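Local coordinates for protein aminopeptidase YwaD (Bacillus subtilis, PDB 6HC6) that removes a range of amino acids from the N-termini of peptides as a secreted zinc aminopeptidase that binds two zinc ions per subunit, at residues A67-S72 against A249-V254; K71-I76 against Q228-I233. One frame throughout, in Å; residues are numbered along the deposited sequence.

Interaction 1 (A67-S72 against A249-V254). With ZN (zinc ion), chain D.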
ATOM      1  N   ALA A  67       2.346   4.704  16.088  1.00 25.75           N
ATOM      2  CA  ALA A  67       2.841   6.037  16.380  1.00 25.62           C
ATOM      3  C   ALA A  67       3.638   6.621  15.218  1.00 25.09           C
ATOM      4  O   ALA A  67       3.574   7.832  14.970  1.00 25.38           O
ATOM      5  CB  ALA A  67       3.683   5.993  17.656  1.00 28.39           C
ATOM      6  N   ALA A  68       4.378   5.785  14.483  1.00 24.94           N
ATOM      7  CA  ALA A  68       5.136   6.297  13.342  1.00 23.42           C
ATOM      8  C   ALA A  68       4.211   6.832  12.257  1.00 25.81           C
ATOM      9  O   ALA A  68       4.505   7.854  11.627  1.00 23.39           O
ATOM     10  CB  ALA A  68       6.041   5.207  12.767  1.00 27.29           C
ATOM     11  N   GLU A  69       3.095   6.148  12.004  1.00 21.83           N
ATOM     12  CA  GLU A  69       2.171   6.673  11.010  1.00 23.44           C
ATOM     13  C   GLU A  69       1.540   7.972  11.499  1.00 24.61           C
ATOM     14  O   GLU A  69       1.367   8.914  10.719  1.00 26.05           O
ATOM     15  CB  GLU A  69       1.098   5.640  10.656  1.00 21.29           C
ATOM     16  CG  GLU A  69       0.276   6.036   9.410  1.00 19.63           C
ATOM     17  CD  GLU A  69      -0.976   5.204   9.212  1.00 21.10           C
ATOM     18  OE1 GLU A  69      -1.256   4.823   8.053  1.00 22.02           O
ATOM     19  OE2 GLU A  69      -1.703   4.947  10.194  1.00 24.80           O
ATOM     20  N   LYS A  70       1.225   8.054  12.791  1.00 22.70           N
ATOM     21  CA  LYS A  70       0.629   9.283  13.309  1.00 20.37           C
ATOM     22  C   LYS A  70       1.626  10.437  13.257  1.00 28.20           C
ATOM     23  O   LYS A  70       1.263  11.559  12.885  1.00 24.00           O
ATOM     24  CB  LYS A  70       0.095   9.043  14.724  1.00 33.62           C
ATOM     25  CG  LYS A  70      -1.337   8.463  14.667  1.00 35.90           C
ATOM     26  CD  LYS A  70      -1.647   7.427  15.721  1.00 45.10           C
ATOM     27  CE  LYS A  70      -2.834   6.540  15.301  1.00 39.45           C
ATOM     28  NZ  LYS A  70      -4.087   7.305  14.992  1.00 29.45           N
ATOM     29  N   LYS A  71       2.891  10.175  13.604  1.00 26.12           N
ATOM     30  CA  LYS A  71       3.933  11.192  13.475  1.00 25.06           C
ATOM     31  C   LYS A  71       4.047  11.666  12.032  1.00 25.61           C
ATOM     32  O   LYS A  71       4.190  12.868  11.769  1.00 26.09           O
ATOM     33  CB  LYS A  71       5.270  10.624  13.958  1.00 31.69           C
ATOM     34  CG  LYS A  71       6.335  11.646  14.280  1.00 42.84           C
ATOM     35  CD  LYS A  71       7.232  11.139  15.400  1.00 50.59           C
ATOM     36  CE  LYS A  71       8.356  12.115  15.711  1.00 56.63           C
ATOM     37  NZ  LYS A  71       9.464  12.004  14.717  1.00 56.48           N
ATOM     38  N   SER A  72       3.973  10.727  11.083  1.00 24.32           N
ATOM     39  CA  SER A  72       4.047  11.084   9.671  1.00 21.43           C
ATOM     40  C   SER A  72       2.872  11.953   9.256  1.00 23.56           C
ATOM     41  O   SER A  72       3.034  12.888   8.460  1.00 22.78           O
ATOM     42  CB  SER A  72       4.085   9.819   8.810  1.00 18.76           C
ATOM     43  OG  SER A  72       5.160   9.000   9.188  1.00 24.84           O
ATOM     44  N   ALA A 249      -1.563   9.871  -2.628  1.00 15.00           N
ATOM     45  CA  ALA A 249      -0.455   8.955  -2.365  1.00 13.50           C
ATOM     46  C   ALA A 249      -0.612   8.416  -0.952  1.00 19.21           C
ATOM     47  O   ALA A 249      -0.993   9.167  -0.060  1.00 19.99           O
ATOM     48  CB  ALA A 249       0.884   9.689  -2.498  1.00 15.25           C
ATOM     49  N   HIS A 250      -0.319   7.137  -0.744  1.00 15.38           N
ATOM     50  CA  HIS A 250      -0.397   6.593   0.609  1.00 12.84           C
ATOM     51  C   HIS A 250       0.927   6.783   1.335  1.00 16.61           C
ATOM     52  O   HIS A 250       1.999   6.681   0.739  1.00 16.43           O
ATOM     53  CB  HIS A 250      -0.830   5.121   0.600  1.00 11.19           C
ATOM     54  CG  HIS A 250       0.219   4.135   0.156  1.00 11.95           C
ATOM     55  ND1 HIS A 250       1.069   3.505   1.041  1.00 14.01           N
ATOM     56  CD2 HIS A 250       0.463   3.576  -1.054  1.00 15.74           C
ATOM     57  CE1 HIS A 250       1.848   2.658   0.390  1.00 14.84           C
ATOM     58  NE2 HIS A 250       1.479   2.653  -0.883  1.00 11.62           N
ATOM     59  N   TYR A 251       0.849   7.069   2.632  1.00 13.88           N
ATOM     60  CA  TYR A 251       2.050   7.398   3.386  1.00 15.84           C
ATOM     61  C   TYR A 251       2.379   6.337   4.428  1.00 15.02           C
ATOM     62  O   TYR A 251       3.337   6.514   5.195  1.00 18.80           O
ATOM     63  CB  TYR A 251       1.915   8.788   4.025  1.00 15.11           C
ATOM     64  CG  TYR A 251       0.902   8.878   5.142  1.00 15.30           C
ATOM     65  CD1 TYR A 251      -0.453   9.039   4.873  1.00 14.02           C
ATOM     66  CD2 TYR A 251       1.302   8.833   6.457  1.00 18.53           C
ATOM     67  CE1 TYR A 251      -1.385   9.103   5.893  1.00 15.77           C
ATOM     68  CE2 TYR A 251       0.379   8.917   7.500  1.00 22.49           C
ATOM     69  CZ  TYR A 251      -0.960   9.047   7.205  1.00 19.69           C
ATOM     70  OH  TYR A 251      -1.894   9.128   8.212  1.00 22.06           O
ATOM     71  N   ASP A 252       1.646   5.221   4.447  1.00 15.91           N
ATOM     72  CA  ASP A 252       2.034   4.113   5.315  1.00 17.94           C
ATOM     73  C   ASP A 252       2.938   3.138   4.568  1.00 20.46           C
ATOM     74  O   ASP A 252       3.056   3.178   3.343  1.00 16.52           O
ATOM     75  CB  ASP A 252       0.809   3.390   5.863  1.00 15.44           C
ATOM     76  CG  ASP A 252       0.020   2.660   4.786  1.00 17.46           C
ATOM     77  OD1 ASP A 252      -0.246   3.278   3.725  1.00 16.84           O
ATOM     78  OD2 ASP A 252      -0.356   1.487   5.013  1.00 16.36           O
ATOM     79  N   SER A 253       3.593   2.259   5.327  1.00 15.57           N
ATOM     80  CA  SER A 253       4.450   1.224   4.753  1.00 15.48           C
ATOM     81  C   SER A 253       4.220  -0.079   5.504  1.00 17.56           C
ATOM     82  O   SER A 253       3.583  -0.101   6.559  1.00 17.65           O
ATOM     83  CB  SER A 253       5.932   1.616   4.793  1.00 19.77           C
ATOM     84  OG  SER A 253       6.430   1.572   6.114  1.00 20.46           O
ATOM     85  N   VAL A 254       4.747  -1.172   4.958  1.00 14.19           N
ATOM     86  CA  VAL A 254       4.576  -2.493   5.578  1.00 18.07           C
ATOM     87  C   VAL A 254       5.592  -2.659   6.704  1.00 21.30           C
ATOM     88  O   VAL A 254       6.628  -1.970   6.726  1.00 19.06           O
ATOM     89  CB  VAL A 254       4.705  -3.634   4.549  1.00 18.88           C
ATOM     90  CG1 VAL A 254       3.694  -3.470   3.398  1.00 17.11           C
ATOM     91  CG2 VAL A 254       6.133  -3.722   4.014  1.00 19.73           C
TER
HETATM   92 ZN    ZN D 501       2.211   1.369  -2.462  1.00 19.43          ZN
HETATM   93  O   HOH W   1       2.330  -0.111  -3.798  1.00 22.27           O
HETATM   94  O   HOH W   2       1.454  -0.237  -1.405  1.00 18.72           O

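Interaction 2 (K71-I76 against Q228-I233)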
ATOM      1  N   LYS A  71       2.891  10.175  13.604  1.00 26.12           N
ATOM      2  CA  LYS A  71       3.933  11.192  13.475  1.00 25.06           C
ATOM      3  C   LYS A  71       4.047  11.666  12.032  1.00 25.61           C
ATOM      4  O   LYS A  71       4.190  12.868  11.769  1.00 26.09           O
ATOM      5  CB  LYS A  71       5.270  10.624  13.958  1.00 31.69           C
ATOM      6  CG  LYS A  71       6.335  11.646  14.280  1.00 42.84           C
ATOM      7  CD  LYS A  71       7.232  11.139  15.400  1.00 50.59           C
ATOM      8  CE  LYS A  71       8.356  12.115  15.711  1.00 56.63           C
ATOM      9  NZ  LYS A  71       9.464  12.004  14.717  1.00 56.48           N
ATOM     10  N   SER A  72       3.973  10.727  11.083  1.00 24.32           N
ATOM     11  CA  SER A  72       4.047  11.084   9.671  1.00 21.43           C
ATOM     12  C   SER A  72       2.872  11.953   9.256  1.00 23.56           C
ATOM     13  O   SER A  72       3.034  12.888   8.460  1.00 22.78           O
ATOM     14  CB  SER A  72       4.085   9.819   8.810  1.00 18.76           C
ATOM     15  OG  SER A  72       5.160   9.000   9.188  1.00 24.84           O
ATOM     16  N   ALA A  73       1.680  11.662   9.784  1.00 23.05           N
ATOM     17  CA  ALA A  73       0.515  12.481   9.463  1.00 20.21           C
ATOM     18  C   ALA A  73       0.708  13.914   9.934  1.00 23.30           C
ATOM     19  O   ALA A  73       0.359  14.862   9.220  1.00 24.53           O
ATOM     20  CB  ALA A  73      -0.746  11.875  10.082  1.00 24.93           C
ATOM     21  N   LEU A  74       1.260  14.090  11.136  1.00 26.77           N
ATOM     22  CA  LEU A  74       1.567  15.431  11.626  1.00 28.17           C
ATOM     23  C   LEU A  74       2.545  16.140  10.699  1.00 23.62           C
ATOM     24  O   LEU A  74       2.410  17.339  10.435  1.00 25.99           O
ATOM     25  CB  LEU A  74       2.150  15.351  13.036  1.00 27.38           C
ATOM     26  CG  LEU A  74       1.277  14.783  14.157  1.00 30.64           C
ATOM     27  CD1 LEU A  74       1.995  14.902  15.512  1.00 32.46           C
ATOM     28  CD2 LEU A  74      -0.057  15.507  14.200  1.00 33.74           C
ATOM     29  N   LEU A  75       3.559  15.421  10.219  1.00 27.11           N
ATOM     30  CA  LEU A  75       4.540  16.039   9.336  1.00 26.27           C
ATOM     31  C   LEU A  75       3.907  16.449   8.014  1.00 25.02           C
ATOM     32  O   LEU A  75       4.173  17.546   7.502  1.00 27.79           O
ATOM     33  CB  LEU A  75       5.700  15.077   9.102  1.00 28.77           C
ATOM     34  CG  LEU A  75       6.615  15.383   7.920  1.00 39.00           C
ATOM     35  CD1 LEU A  75       7.480  16.598   8.225  1.00 42.73           C
ATOM     36  CD2 LEU A  75       7.475  14.166   7.637  1.00 36.31           C
ATOM     37  N   ILE A  76       3.062  15.587   7.454  1.00 23.10           N
ATOM     38  CA  ILE A  76       2.439  15.879   6.169  1.00 22.87           C
ATOM     39  C   ILE A  76       1.470  17.039   6.300  1.00 25.15           C
ATOM     40  O   ILE A  76       1.439  17.934   5.446  1.00 26.77           O
ATOM     41  CB  ILE A  76       1.749  14.621   5.615  1.00 21.32           C
ATOM     42  CG1 ILE A  76       2.785  13.554   5.300  1.00 23.49           C
ATOM     43  CG2 ILE A  76       0.917  14.954   4.381  1.00 23.99           C
ATOM     44  CD1 ILE A  76       2.203  12.149   5.291  1.00 22.68           C
ATOM     45  N   GLN A 228      -5.391   7.680   9.624  1.00 21.81           N
ATOM     46  CA  GLN A 228      -5.950   8.957   9.224  1.00 21.69           C
ATOM     47  C   GLN A 228      -5.478   9.301   7.825  1.00 17.87           C
ATOM     48  O   GLN A 228      -4.443   8.819   7.353  1.00 21.60           O
ATOM     49  CB  GLN A 228      -5.580  10.079  10.200  1.00 22.53           C
ATOM     50  CG  GLN A 228      -4.092  10.184  10.506  1.00 24.27           C
ATOM     51  CD  GLN A 228      -3.603   9.046  11.378  1.00 22.19           C
ATOM     52  OE1 GLN A 228      -4.243   8.681  12.366  1.00 28.04           O
ATOM     53  NE2 GLN A 228      -2.484   8.440  10.988  1.00 23.98           N
ATOM     54  N   ASN A 229      -6.271  10.137   7.168  1.00 20.49           N
ATOM     55  CA  ASN A 229      -5.920  10.731   5.891  1.00 20.91           C
ATOM     56  C   ASN A 229      -5.655  12.208   6.129  1.00 25.00           C
ATOM     57  O   ASN A 229      -6.244  12.820   7.027  1.00 22.41           O
ATOM     58  CB  ASN A 229      -7.053  10.577   4.866  1.00 18.00           C
ATOM     59  CG  ASN A 229      -7.448   9.134   4.645  1.00 21.56           C
ATOM     60  OD1 ASN A 229      -6.594   8.255   4.586  1.00 20.55           O
ATOM     61  ND2 ASN A 229      -8.744   8.881   4.518  1.00 22.96           N
ATOM     62  N   ILE A 230      -4.754  12.771   5.340  1.00 19.23           N
ATOM     63  CA  ILE A 230      -4.434  14.195   5.422  1.00 19.04           C
ATOM     64  C   ILE A 230      -4.825  14.819   4.097  1.00 21.55           C
ATOM     65  O   ILE A 230      -4.281  14.451   3.048  1.00 21.84           O
ATOM     66  CB  ILE A 230      -2.952  14.434   5.741  1.00 20.58           C
ATOM     67  CG1 ILE A 230      -2.570  13.700   7.028  1.00 23.59           C
ATOM     68  CG2 ILE A 230      -2.682  15.932   5.911  1.00 20.14           C
ATOM     69  CD1 ILE A 230      -1.934  12.377   6.793  1.00 27.60           C
ATOM     70  N   ILE A 231      -5.772  15.751   4.142  1.00 19.79           N
ATOM     71  CA  ILE A 231      -6.374  16.314   2.948  1.00 20.28           C
ATOM     72  C   ILE A 231      -6.045  17.795   2.907  1.00 23.28           C
ATOM     73  O   ILE A 231      -6.462  18.545   3.795  1.00 24.71           O
ATOM     74  CB  ILE A 231      -7.894  16.100   2.931  1.00 21.29           C
ATOM     75  CG1 ILE A 231      -8.224  14.614   3.158  1.00 23.99           C
ATOM     76  CG2 ILE A 231      -8.467  16.643   1.630  1.00 20.84           C
ATOM     77  CD1 ILE A 231      -9.562  14.416   3.870  1.00 31.21           C
ATOM     78  N   GLY A 232      -5.322  18.215   1.876  1.00 20.78           N
ATOM     79  CA  GLY A 232      -5.048  19.627   1.663  1.00 24.05           C
ATOM     80  C   GLY A 232      -5.692  20.115   0.386  1.00 25.25           C
ATOM     81  O   GLY A 232      -5.411  19.587  -0.692  1.00 23.90           O
ATOM     82  N   ILE A 233      -6.556  21.125   0.473  1.00 26.39           N
ATOM     83  CA  ILE A 233      -7.393  21.523  -0.653  1.00 23.25           C
ATOM     84  C   ILE A 233      -6.974  22.898  -1.142  1.00 31.88           C
ATOM     85  O   ILE A 233      -6.824  23.837  -0.348  1.00 26.45           O
ATOM     86  CB  ILE A 233      -8.884  21.504  -0.288  1.00 24.66           C
ATOM     87  CG1 ILE A 233      -9.276  20.087   0.154  1.00 30.16           C
ATOM     88  CG2 ILE A 233      -9.709  21.977  -1.471  1.00 25.82           C
ATOM     89  CD1 ILE A 233     -10.749  19.935   0.506  1.00 31.55           C
TER

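Interaction 1 (A67-S72 against A249-V254)
Glu69 and Tyr251 carry the close-packed half of this contact, their side chains crossing at about a right angle. The Glu69 chain runs extended, with CG anti to the backbone N (chi1 -168°), and this lays CG against the ring: Glu69 CG lies 3.5 Å from Tyr251 CE2. The same ring atom is approached by the helix backbone, since Glu69 O sits 3.4 Å from Tyr251 CE2, at the edge and in the ring plane. One turn further on, Ser72 CB meets that edge at 3.8 Å from Tyr251 CD2, while its OG donates a hydrogen bond of 2.8 Å to Ala68 O, which also accepts from Ser72 N on the opposite face of the carbonyl.

At its far end Glu69 lies side by side with Asp252, OE1 being 3.3 Å from Asp252 CB. Glu69 OE1 and Asp252 OD2 stay 4.6 Å apart, and each has its own donor: Ala293 N for OE1, Glu295 N for OD2. Glu69 OE2 takes Ser227 OG and Gly65 N. Asp252 OD1 accepts from His250 ND1 at 3.0 Å, from above the carboxylate plane (45° out of it), a geometry consistent with Asp252 helping, from the second shell, to fix the rotation of the zinc ligand His250. His250 NE2 binds zinc at 2.2 Å, with Asp262, Asp323 and two waters.

The loose side is the outer helix surface, where Ala67 and Lys71 are exposed and add nothing to the interface. The 249-254 segment leaves the end of strand 244-250, whose backbone pairs with Ile289 and Phe291 of strand 285-291. Helix 260-277 touches Ala249 and Tyr251, helix 45-59 packs on Ser72, and strand 226-234 meets both Glu69 and Tyr251.

Interaction 2 (K71-I76 against Q228-I233)
In Ile230 and Ile76 alike chi1 sets CG2 anti to the backbone N, which presents the Ile76 branch to Ile230, and in Ile230 chi2 (97°) turns CD1 away from a staggered position and over the helix to touch Ala73. Chi1 of Gln228 (51°) sets CG between the backbone N and the carbonyl carbon, facing Ala73, and the bend at chi2 then turns the amide beyond it.

The distances bear out the result. Ile230 CD1 lies 3.5 Å from Ala73 CB and 3.6 Å from Ala73 CA, so the methyl end packs against both CB and CA of Ala73. Gln228 CG reaches the same methyl, 3.8 Å from Ala73 CB. Ile76, three residues further along, adds a looser contact, its CG2 standing 4.0 Å from Ile230 CG2, and the two isoleucines cross at about a right angle. The small side chain of Ala73 matches the closeness of the backbones, whose nearest CA atoms, in Ala73 and Ile230, are 6.6 Å apart.

All the contacts across the interface are van der Waals. Gln228 OE1 accepts from Lys70 NZ. Strand alternation separates the two faces: Gln228 and Ile230 point to the helix, whereas Asn229 points away and bonds through its amide to Gln90, Gly292 and Gly300.

Helix and strand segments run almost exactly parallel, 3° between their axes, with a closest approach of 8.8 Å, a helix layered on the mixed sheet of the peptidase domain. Strand 226-234 is flanked by antiparallel strands 86-93 and 285-291; Val87 touches Ile230, and Ala290 touches Ile76. Helix 45-59 packs on Ser72 and Leu75 of the same helix.

How the interactions relate
Both contacts start from helix 67-82, sharing Lys71 and Ser72, and both reach the same sheet; their centres are 9 Å apart. Tyr251 joins them. While one edge of its ring serves interaction 1, Tyr251 CE1 packs 3.4 Å from Ile230 CD1 of interaction 2, and Tyr251 OH forms a probable hydrogen bond of 2.7 Å with Gln228 O. Ala73 CB lies 3.5 Å from Tyr251 OH. Interaction 1 lies one residue back from the zinc: Asp252, which touches Glu69, is hydrogen-bonded to the ligand His250. Interaction 2 is further back: between nearest atoms, the side chain of Ile76 is about 9 Å from that of His250 and about 13 Å from a zinc ion.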